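Side-chain contacts in Mgp-operon protein 3 (Mycoplasma pneumoniae, PDB 6RJ1), which probably acts as a membrane-tethered extracellular adhesin that helps the bacterium attach to host cells, with sugars as likely ligands: residues A616-V621 and G674-F679; L61-F66 and I369-E374. One frame throughout, in Å; residues are numbered along the deposited sequence.

Interaction 1: A616-V621 and G674-F679; sequences AYVTPV and GLNFNF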
# COMPACT_ATOMS: atom_id res chain seq x y z
N ALA A 616 -23.11 -19.64 -3.67
CA ALA A 616 -21.78 -19.42 -3.11
C ALA A 616 -20.92 -18.87 -4.24
O ALA A 616 -21.14 -19.23 -5.41
CB ALA A 616 -21.19 -20.71 -2.57
N TYR A 617 -19.97 -17.99 -3.92
CA TYR A 617 -19.10 -17.41 -4.94
C TYR A 617 -17.73 -18.13 -5.02
O TYR A 617 -16.87 -17.70 -5.77
CB TYR A 617 -18.97 -15.89 -4.75
CG TYR A 617 -20.19 -15.14 -5.24
CD1 TYR A 617 -20.36 -14.85 -6.59
CD2 TYR A 617 -21.18 -14.72 -4.36
CE1 TYR A 617 -21.48 -14.15 -7.05
CE2 TYR A 617 -22.31 -14.03 -4.80
CZ TYR A 617 -22.45 -13.74 -6.15
OH TYR A 617 -23.56 -13.07 -6.61
N VAL A 618 -17.59 -19.25 -4.29
CA VAL A 618 -16.38 -20.07 -4.24
C VAL A 618 -16.66 -21.48 -4.76
O VAL A 618 -17.80 -21.95 -4.69
CB VAL A 618 -15.73 -20.16 -2.83
CG1 VAL A 618 -14.22 -20.14 -2.93
CG2 VAL A 618 -16.22 -19.07 -1.89
N THR A 619 -15.61 -22.16 -5.24
CA THR A 619 -15.69 -23.51 -5.79
C THR A 619 -16.03 -24.56 -4.72
O THR A 619 -15.45 -24.53 -3.63
CB THR A 619 -14.42 -23.87 -6.58
OG1 THR A 619 -14.57 -25.18 -7.12
CG2 THR A 619 -13.14 -23.79 -5.75
N PRO A 620 -16.95 -25.50 -5.01
CA PRO A 620 -17.27 -26.54 -4.02
C PRO A 620 -16.25 -27.69 -4.02
O PRO A 620 -16.26 -28.50 -3.10
CB PRO A 620 -18.68 -27.00 -4.41
CG PRO A 620 -19.00 -26.29 -5.73
CD PRO A 620 -17.74 -25.68 -6.24
N VAL A 621 -15.38 -27.76 -5.06
CA VAL A 621 -14.30 -28.76 -5.18
C VAL A 621 -12.96 -28.08 -5.50
O VAL A 621 -12.89 -27.18 -6.34
CB VAL A 621 -14.60 -29.96 -6.12
CG1 VAL A 621 -15.63 -30.90 -5.50
CG2 VAL A 621 -15.03 -29.50 -7.49
N GLY A 674 -14.46 -9.98 2.66
CA GLY A 674 -14.24 -11.18 3.47
C GLY A 674 -15.52 -11.90 3.83
O GLY A 674 -15.75 -12.22 5.00
N LEU A 675 -16.37 -12.15 2.82
CA LEU A 675 -17.68 -12.75 2.98
C LEU A 675 -17.76 -14.23 2.55
O LEU A 675 -18.83 -14.83 2.60
CB LEU A 675 -18.72 -11.90 2.24
CG LEU A 675 -18.99 -10.52 2.83
CD1 LEU A 675 -19.57 -9.59 1.79
CD2 LEU A 675 -19.93 -10.61 4.02
N ASN A 676 -16.62 -14.82 2.18
CA ASN A 676 -16.57 -16.23 1.78
C ASN A 676 -16.29 -17.08 3.02
O ASN A 676 -15.25 -16.94 3.66
CB ASN A 676 -15.53 -16.45 0.67
CG ASN A 676 -15.81 -15.68 -0.59
OD1 ASN A 676 -16.85 -15.85 -1.24
ND2 ASN A 676 -14.89 -14.81 -0.98
N PHE A 677 -17.26 -17.93 3.37
CA PHE A 677 -17.19 -18.83 4.52
C PHE A 677 -17.59 -20.21 4.08
O PHE A 677 -18.42 -20.34 3.19
CB PHE A 677 -18.14 -18.35 5.64
CG PHE A 677 -17.72 -17.07 6.33
CD1 PHE A 677 -18.05 -15.83 5.80
CD2 PHE A 677 -17.02 -17.11 7.53
CE1 PHE A 677 -17.66 -14.64 6.43
CE2 PHE A 677 -16.63 -15.92 8.16
CZ PHE A 677 -16.94 -14.70 7.61
N ASN A 678 -17.00 -21.24 4.70
CA ASN A 678 -17.33 -22.63 4.40
C ASN A 678 -18.69 -23.00 5.00
O ASN A 678 -19.15 -22.33 5.94
CB ASN A 678 -16.21 -23.59 4.85
CG ASN A 678 -15.85 -23.59 6.33
OD1 ASN A 678 -16.65 -23.28 7.21
ND2 ASN A 678 -14.62 -23.97 6.62
N PHE A 679 -19.33 -24.05 4.48
CA PHE A 679 -20.63 -24.51 4.98
C PHE A 679 -20.44 -25.61 6.04
O PHE A 679 -21.00 -26.70 5.94
CB PHE A 679 -21.57 -24.90 3.83
CG PHE A 679 -21.92 -23.75 2.92
CD1 PHE A 679 -22.90 -22.83 3.28
CD2 PHE A 679 -21.26 -23.57 1.72
CE1 PHE A 679 -23.22 -21.76 2.45
CE2 PHE A 679 -21.58 -22.49 0.88
CZ PHE A 679 -22.55 -21.59 1.25
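The carboxamide oxygen OD1 of Asn-676 is met from across the contact by carbon atoms alone. The methyl CG2 of Val-618 lies 3.3 Å from Asn-676 OD1, and Tyr-617 CB stands further off, at 4.1 Å from the same oxygen. The valine methyl also reaches the stem of the amide, with 3.7 Å between Val-618 CG2 and Asn-676 CB, so one methyl touches both the polar end and its aliphatic base, the two side chains crossing at a slant. Asn-676 CG sits anti to its own carbonyl carbon (chi1 -61°), which carries the amide toward the 616-621 loop. The amide nitrogen ND2 instead makes a weak hydrogen bond to Asp-671 OD1 in helix 666-673, the helix that the chain leaves at Gly-674. Tyr-617 gives only its CB to the amide, while its ring leads away to meet the ring of Phe-670 at about 45°.

A second, more exposed touch lies where Ala-616 CB abuts the Phe-679 ring, at the edge and not over a face. The methyl is 3.9 Å from Phe-679 CE2.

The 616-621 loop has polar supports of its own. Thr-619 OG1 donates to Val-621 O at 2.7 Å, and Thr-619 N bonds to Asn-606 OD1. Two loops of the region assigned to the MgpC adhesin family, probably related to beta-propellers, thus meet through methyls, a methylene, an amide and a ring edge; the hydrogen bonds described here run within the 616-621 loop or to residues outside both segments, so the direct contact probably rests on van der Waals packing.

Interaction 2: L61-F66 and I369-E374; sequences LVRVKF and IVPGLE
Ile-369 meets two consecutive residues of the 61-66 segment, chiefly with a different branch for each. Its CD1 extends to Val-62, where it lies 4.0 Å from Val-62 CG1, the two side chains crossing at about a right angle. The same methyl is 3.9 Å from the carbonyl oxygen Val-62 O, and it also comes near Arg-63 NH1. The other branch, Ile-369 CG2, turns to the guanidinium group of Arg-63 and stands 4.1 Å from Arg-63 NH1, with NH2 equally near. Pro-371 adds a looser touch, its CG 4.3 Å from Arg-63 NH2; both carbons approach the guanidinium plane at a slant.

What brings the arginine here is a bend at chi2 (-59°), which folds the chain back toward the preceding backbone. Arg-63 NH1 then donates to Val-62 O at 2.8 Å, with an N-H...O angle of 158°. The oxygen lies in the guanidinium plane, whereas the donor stands well above the carbonyl plane. Since NH1 also bonds to Ala-60 O, two backbone carbonyls fix the rotation of the group.

The facing loop is shaped by a type II beta turn from Val-370 to Leu-373, with Gly-372 at its third position, where positive phi is usual. Glu-374 OE1 accepts from Gly-372 N at 3.0 Å, tying the carboxylate back onto this turn. Its OE2 remains 4.8 Å from Arg-63 NH2, so any mutual charge stabilisation would act through space, without contact. Further out, Arg-63 NE has a long, weak ion pair with Glu-88 of helix 86-93, and Ile-369 N bonds to Gln-449 OE1. Helix 446-454, which contributes that glutamine, also carries Tyr-451, against which Val-62 packs, and Thr-448, whose OG1 bonds to Val-64 N.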
# COMPACT_ATOMS: atom_id res chain seq x y z
N LEU A 61 9.31 20.06 -7.96
CA LEU A 61 9.97 20.41 -9.21
C LEU A 61 10.76 19.25 -9.78
O LEU A 61 11.34 19.39 -10.86
CB LEU A 61 10.85 21.66 -9.06
CG LEU A 61 10.12 22.99 -8.94
CD1 LEU A 61 11.08 24.07 -8.49
CD2 LEU A 61 9.45 23.39 -10.24
N VAL A 62 10.79 18.09 -9.08
CA VAL A 62 11.50 16.90 -9.54
C VAL A 62 10.83 16.37 -10.83
O VAL A 62 9.61 16.32 -10.90
CB VAL A 62 11.66 15.82 -8.43
CG1 VAL A 62 10.35 15.10 -8.11
CG2 VAL A 62 12.76 14.82 -8.78
N ARG A 63 11.64 16.05 -11.86
CA ARG A 63 11.13 15.52 -13.12
C ARG A 63 11.92 14.28 -13.52
O ARG A 63 13.15 14.31 -13.52
CB ARG A 63 11.11 16.59 -14.24
CG ARG A 63 10.04 17.67 -14.05
CD ARG A 63 8.61 17.13 -13.99
NE ARG A 63 7.61 18.20 -13.84
CZ ARG A 63 7.27 18.77 -12.69
NH1 ARG A 63 7.85 18.40 -11.56
NH2 ARG A 63 6.35 19.73 -12.67
N VAL A 64 11.21 13.17 -13.80
CA VAL A 64 11.85 11.90 -14.16
C VAL A 64 11.47 11.48 -15.58
O VAL A 64 10.33 11.69 -16.01
CB VAL A 64 11.61 10.78 -13.10
CG1 VAL A 64 12.35 9.49 -13.46
CG2 VAL A 64 12.03 11.24 -11.70
N LYS A 65 12.45 10.93 -16.33
CA LYS A 65 12.23 10.41 -17.67
C LYS A 65 12.69 8.95 -17.78
O LYS A 65 13.65 8.54 -17.12
CB LYS A 65 12.84 11.31 -18.77
CG LYS A 65 14.37 11.29 -18.91
CD LYS A 65 14.87 12.02 -20.15
CE LYS A 65 16.38 12.08 -20.26
NZ LYS A 65 17.02 12.89 -19.18
N PHE A 66 11.97 8.18 -18.58
CA PHE A 66 12.29 6.79 -18.89
C PHE A 66 12.59 6.71 -20.38
O PHE A 66 11.77 7.13 -21.21
CB PHE A 66 11.15 5.84 -18.46
CG PHE A 66 11.28 4.41 -18.93
CD1 PHE A 66 12.28 3.59 -18.44
CD2 PHE A 66 10.38 3.88 -19.85
CE1 PHE A 66 12.40 2.26 -18.87
CE2 PHE A 66 10.50 2.55 -20.28
CZ PHE A 66 11.50 1.75 -19.78
N ILE A 369 2.32 15.32 -7.66
CA ILE A 369 2.67 16.65 -8.17
C ILE A 369 1.53 17.16 -9.06
O ILE A 369 1.32 16.64 -10.16
CB ILE A 369 4.06 16.70 -8.90
CG1 ILE A 369 5.21 16.19 -7.99
CG2 ILE A 369 4.35 18.10 -9.47
CD1 ILE A 369 6.46 15.74 -8.75
N VAL A 370 0.76 18.13 -8.55
CA VAL A 370 -0.33 18.77 -9.29
C VAL A 370 0.09 20.22 -9.56
O VAL A 370 -0.08 21.08 -8.69
CB VAL A 370 -1.72 18.64 -8.60
CG1 VAL A 370 -2.82 19.27 -9.45
CG2 VAL A 370 -2.06 17.18 -8.30
N PRO A 371 0.70 20.50 -10.73
CA PRO A 371 1.13 21.89 -11.02
C PRO A 371 -0.01 22.90 -10.98
O PRO A 371 -1.10 22.64 -11.50
CB PRO A 371 1.78 21.79 -12.41
CG PRO A 371 2.11 20.33 -12.57
CD PRO A 371 1.01 19.60 -11.86
N GLY A 372 0.24 24.03 -10.32
CA GLY A 372 -0.72 25.11 -10.12
C GLY A 372 -1.41 25.02 -8.77
O GLY A 372 -2.16 25.93 -8.40
N LEU A 373 -1.14 23.92 -8.04
CA LEU A 373 -1.66 23.62 -6.70
C LEU A 373 -0.53 23.50 -5.66
O LEU A 373 -0.82 23.20 -4.50
CB LEU A 373 -2.48 22.32 -6.76
CG LEU A 373 -3.99 22.45 -6.77
CD1 LEU A 373 -4.49 22.94 -8.13
CD2 LEU A 373 -4.63 21.13 -6.44
N GLU A 374 0.73 23.75 -6.07
CA GLU A 374 1.89 23.69 -5.17
C GLU A 374 2.00 24.94 -4.29
O GLU A 374 1.66 26.04 -4.73
CB GLU A 374 3.20 23.48 -5.95
CG GLU A 374 3.17 22.33 -6.96
CD GLU A 374 3.43 22.76 -8.39
OE1 GLU A 374 2.83 23.77 -8.83
OE2 GLU A 374 4.23 22.09 -9.07

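Interactions 1 and 2 lie on opposite sides of the chain's centre, about 46 Å apart between their centres, and share no structural element. Both are largely buried, yet neither joins the strands of a large sheet. In interaction 1 two loops meet, one following a strand and the other a helix, and its margin reaches the surface at an aromatic ring. Interaction 2 sets the approach to a short strand against a turn, far apart in sequence, with helices 86-93, 446-454 and 360-365 packing around it. Apolar carbon dominates across each contact; the polar group it meets is a neutral amide in the first and a guanidinium held by carbonyls of residues just before it in the second.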